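Local coordinates for protein D-galactonate dehydratase family member RspA (Pantoea ananatis, PDB 3T6C) that dehydrates D-gluconate to 2-dehydro-3-deoxy-D-gluconate with low activity, using one magnesium ion per subunit, as a member of the enolase superfamily, at residues A[175-178]-A[179-183]; A[307-311]-A[312-316]. All blocks are in the same frame, centred on the assembly; numbering follows the deposited sequence.

Contact 1: A[175-178]-A[179-183]; sequences RCQM and GMYGG. With GCO (D-gluconic acid), chain D; EDO (1,2-ethanediol), chain G.
Arg175 and Tyr181 meet where the strand 173-176 gives way to the loop that follows it, and their ends join beside the bound gluconate. From CB the arginine runs out extended, with CG anti to the backbone N (chi1 -173°), and bends at chi3, which carries the guanidinium group over to the tyrosine hydroxyl. CD of Gln177 lies against one face of that group, 3.9 Å above its plane and toward the rim. CZ stays 3.4 Å from Tyr181 OH, and the grip is made end-on by the two terminal nitrogens: NH1 donates to Tyr181 OH over 2.9 Å and NH2 donates to the same oxygen over 3.1 Å. The oxygen sits in the guanidinium plane, while the ring stands almost perpendicular to it, the planes 83° apart. Beyond the hydroxyl lies the ligand, and Tyr181 OH forms a very short hydrogen bond of 2.5 Å with O3 of the gluconate.

One face of the ring is covered by its own neighbour, CG of Met180 lying 3.7 Å above the plane over the ring centre; His248 also stacks on Tyr181. Gln177 closes the turn: its NE2 reaches the backbone O of Met180 at 3.1 Å with a nearly straight N-H (169°), although it approaches from above the carbonyl plane. OE1 of the same amide accepts from the backbone N of Asp246, a magnesium ligand, so one side chain ties the turn to the metal-bearing strand. A water further bridges Met178 N and Met180 O. Tyr181 and His248 are probably proton donors or acceptors by analogy with relatives, and the arrangement belongs to the active site at the C-terminal ends of the strands in the (β/α)-barrel domain of the mandelate racemase/muconate lactonizing enzyme family.

Contact 2: A[307-311]-A[312-316]; sequences KPLID and NKLID
Asn312, the first residue to leave helical geometry, folds back on Pro308, whose carbonyl oxygen takes two donors from it: the backbone N at 3.1 Å and the side-chain ND2 at 2.9 Å from Pro308 O. The carboxamide reaches the carbonyl because CG lies beside the backbone N (chi1 -67°). The next two acceptors of the helix are met by the turn itself. Leu309 O receives the N-H of Leu314 at 2.8 Å, close to straight and in the carbonyl plane, and Ile310 O receives that of Lys313 at 3.2 Å from above its carbonyl plane. Lys313 curls so that its NZ meets Asp311 O at 3.0 Å; the ammonium also bonds to Asn341 and forms a salt bridge with Glu281 of a third subunit.

Within the helix, Lys307 NZ pairs with Asp311 OD2 (2.8 Å) on the carboxylate's syn lone pair, and also bonds to Asn341 of a second subunit and Glu281 of a fourth, the latter a salt bridge. Asp311 OD1 is hydrogen-bonded to Tyr337 OH and lies close to the like-charged OD1 of Asp311 in the second subunit.

On the apolar flank, Leu309 CD2 packs on Leu314 CD1, its other methyl meets CG2 of Ile315, and Ile310 CG1 touches Ile315 CD1. With Lys313 at positive phi as the C-prime residue, the arrangement is a Schellman motif that ends helix 303-311 ahead of strand 317-318 of the barrel.

From the N terminus, the chain reaches contact 1 first, where strand 173-176 opens into the loop leading to helix 189-192, and it finishes that turn well before contact 2 begins. The two are in series, neither nested nor crossing. Contact 2 closes the end of helix 303-311 and returns the chain to strand 317-318, so one contact marks a strand-to-loop exit and the other a helix-to-strand return of the same barrel domain. The centres of contact 1 and contact 2 are about 26 Å apart, and the nearest atoms of contact 1 and contact 2 are about 15 Å apart. Contact 1 faces the ligand and magnesium, whereas contact 2 lies at a subunit interface.

Contact 1: A[175-178]-A[179-183]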
# COMPACT_ATOMS: atom_id res chain seq x y z
N ARG A 175 -33.52 12.06 13.86
CA ARG A 175 -32.74 10.96 14.45
C ARG A 175 -33.71 10.08 15.25
O ARG A 175 -34.48 10.60 16.05
CB ARG A 175 -31.69 11.50 15.39
CG ARG A 175 -30.76 10.38 15.88
CD ARG A 175 -29.77 10.92 16.90
NE ARG A 175 -30.38 10.95 18.23
CZ ARG A 175 -29.64 11.11 19.32
NH1 ARG A 175 -28.34 11.27 19.21
NH2 ARG A 175 -30.18 11.04 20.55
N CYS A 176 -33.64 8.78 15.05
CA CYS A 176 -34.56 7.81 15.72
C CYS A 176 -33.77 6.82 16.55
O CYS A 176 -32.92 6.11 16.01
CB CYS A 176 -35.38 7.02 14.68
SG CYS A 176 -36.43 8.17 13.69
N GLN A 177 -34.02 6.83 17.87
CA GLN A 177 -33.44 5.89 18.81
C GLN A 177 -34.61 5.16 19.48
O GLN A 177 -35.75 5.70 19.52
CB GLN A 177 -32.65 6.65 19.89
CG GLN A 177 -31.61 7.66 19.39
CD GLN A 177 -30.41 7.05 18.67
OE1 GLN A 177 -30.12 7.44 17.54
NE2 GLN A 177 -29.69 6.15 19.34
N MET A 178 -34.34 4.00 20.04
CA MET A 178 -35.40 3.36 20.82
C MET A 178 -34.72 3.04 22.13
O MET A 178 -33.94 2.10 22.20
CB MET A 178 -35.86 2.11 20.06
CG MET A 178 -37.06 1.43 20.67
SD MET A 178 -37.63 0.09 19.55
CE MET A 178 -36.22 -1.02 19.58
N GLY A 179 -35.07 3.79 23.18
CA GLY A 179 -34.26 3.74 24.42
C GLY A 179 -32.91 4.47 24.34
O GLY A 179 -31.89 4.03 24.93
N MET A 180 -32.88 5.59 23.63
CA MET A 180 -31.65 6.40 23.49
C MET A 180 -30.41 5.56 23.11
O MET A 180 -30.44 4.91 22.07
CB MET A 180 -31.39 7.33 24.68
CG MET A 180 -30.65 8.62 24.22
SD MET A 180 -30.33 9.67 25.64
CE MET A 180 -31.92 10.47 25.83
N TYR A 181 -29.33 5.57 23.92
CA TYR A 181 -28.07 4.88 23.51
C TYR A 181 -27.96 3.46 24.12
O TYR A 181 -28.17 3.28 25.33
CB TYR A 181 -26.86 5.75 23.89
CG TYR A 181 -27.01 7.18 23.41
CD1 TYR A 181 -27.35 7.44 22.07
CD2 TYR A 181 -26.79 8.26 24.26
CE1 TYR A 181 -27.50 8.68 21.62
CE2 TYR A 181 -26.94 9.58 23.78
CZ TYR A 181 -27.29 9.77 22.45
OH TYR A 181 -27.44 11.07 21.94
N GLY A 182 -27.72 2.45 23.29
CA GLY A 182 -27.66 1.07 23.79
C GLY A 182 -29.04 0.52 24.19
O GLY A 182 -29.16 -0.61 24.70
N GLY A 183 -30.08 1.33 24.03
CA GLY A 183 -31.42 0.92 24.41
C GLY A 183 -31.68 1.18 25.89
O GLY A 183 -32.76 0.86 26.39
C1 GCO D . -25.39 13.56 20.34
C2 GCO D . -24.50 13.07 21.43
C3 GCO D . -24.92 13.49 22.82
C4 GCO D . -23.82 13.19 23.82
C5 GCO D . -23.77 14.27 24.87
C6 GCO D . -22.67 14.07 25.90
O1A GCO D . -26.11 14.60 20.47
O1B GCO D . -25.31 12.99 19.20
O2 GCO D . -24.21 11.72 21.20
O3 GCO D . -26.08 12.79 23.10
O4 GCO D . -24.10 11.93 24.41
O5 GCO D . -23.58 15.48 24.24
O6 GCO D . -22.59 15.09 26.88
C1 EDO G . -31.40 -1.98 28.02
O1 EDO G . -32.75 -2.10 28.48
C2 EDO G . -31.13 -3.09 27.00
O2 EDO G . -30.02 -2.71 26.14
O HOH W 1 -31.55 3.04 20.07

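Contact 2: A[307-311]-A[312-316]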
# COMPACT_ATOMS: atom_id res chain seq x y z
N LYS A 307 -8.09 13.65 11.19
CA LYS A 307 -7.46 13.87 9.89
C LYS A 307 -7.42 12.59 9.04
O LYS A 307 -7.81 12.62 7.86
CB LYS A 307 -6.07 14.52 10.07
CG LYS A 307 -5.48 14.95 8.68
CD LYS A 307 -4.10 15.59 8.96
CE LYS A 307 -3.36 15.90 7.68
NZ LYS A 307 -3.06 14.67 6.90
N PRO A 308 -6.96 11.44 9.59
CA PRO A 308 -6.88 10.24 8.76
C PRO A 308 -8.26 9.82 8.26
O PRO A 308 -8.38 9.27 7.14
CB PRO A 308 -6.28 9.18 9.71
CG PRO A 308 -5.57 10.00 10.77
CD PRO A 308 -6.39 11.22 10.94
N LEU A 309 -9.31 10.09 9.02
CA LEU A 309 -10.62 9.62 8.58
C LEU A 309 -11.06 10.45 7.40
O LEU A 309 -11.65 9.91 6.44
CB LEU A 309 -11.67 9.81 9.67
CG LEU A 309 -11.45 8.98 10.95
CD1 LEU A 309 -12.66 9.04 11.87
CD2 LEU A 309 -11.02 7.58 10.74
N ILE A 310 -10.75 11.75 7.44
CA ILE A 310 -11.20 12.63 6.36
C ILE A 310 -10.34 12.36 5.13
O ILE A 310 -10.86 12.21 4.02
CB ILE A 310 -11.16 14.09 6.81
CG1 ILE A 310 -12.22 14.33 7.92
CG2 ILE A 310 -11.44 15.00 5.59
CD1 ILE A 310 -12.01 15.71 8.62
N ASP A 311 -9.02 12.23 5.31
CA ASP A 311 -8.10 11.97 4.20
C ASP A 311 -8.48 10.74 3.42
O ASP A 311 -8.38 10.74 2.21
CB ASP A 311 -6.67 11.72 4.76
CG ASP A 311 -5.90 13.01 4.97
OD1 ASP A 311 -6.19 14.01 4.26
OD2 ASP A 311 -4.96 12.98 5.77
N ASN A 312 -8.89 9.70 4.13
CA ASN A 312 -9.15 8.39 3.56
C ASN A 312 -10.63 8.14 3.21
O ASN A 312 -11.03 7.01 2.85
CB ASN A 312 -8.53 7.29 4.42
CG ASN A 312 -7.04 7.36 4.41
OD1 ASN A 312 -6.42 7.07 3.37
ND2 ASN A 312 -6.44 7.75 5.52
N LYS A 313 -11.44 9.19 3.31
CA LYS A 313 -12.86 9.09 2.92
C LYS A 313 -13.60 8.06 3.79
O LYS A 313 -14.48 7.32 3.30
CB LYS A 313 -13.03 8.75 1.42
CG LYS A 313 -12.06 9.53 0.49
CD LYS A 313 -12.16 11.04 0.63
CE LYS A 313 -11.36 11.77 -0.46
NZ LYS A 313 -9.86 11.53 -0.26
N LEU A 314 -13.22 8.01 5.07
CA LEU A 314 -13.77 6.98 5.97
C LEU A 314 -15.05 7.44 6.63
O LEU A 314 -15.73 6.64 7.25
CB LEU A 314 -12.72 6.54 7.05
CG LEU A 314 -11.47 5.97 6.37
CD1 LEU A 314 -10.51 5.56 7.48
CD2 LEU A 314 -11.79 4.78 5.42
N ILE A 315 -15.41 8.71 6.42
CA ILE A 315 -16.65 9.27 6.97
C ILE A 315 -17.23 10.21 5.93
O ILE A 315 -16.55 10.62 4.98
CB ILE A 315 -16.46 10.04 8.30
CG1 ILE A 315 -15.49 11.23 8.10
CG2 ILE A 315 -15.85 9.11 9.38
CD1 ILE A 315 -15.30 12.07 9.40
N ASP A 316 -18.52 10.41 6.01
CA ASP A 316 -19.20 11.41 5.19
C ASP A 316 -19.57 12.69 5.89
O ASP A 316 -19.87 13.69 5.23
CB ASP A 316 -20.45 10.74 4.63
CG ASP A 316 -20.09 9.42 3.99
OD1 ASP A 316 -20.44 8.35 4.55
OD2 ASP A 316 -19.39 9.48 2.91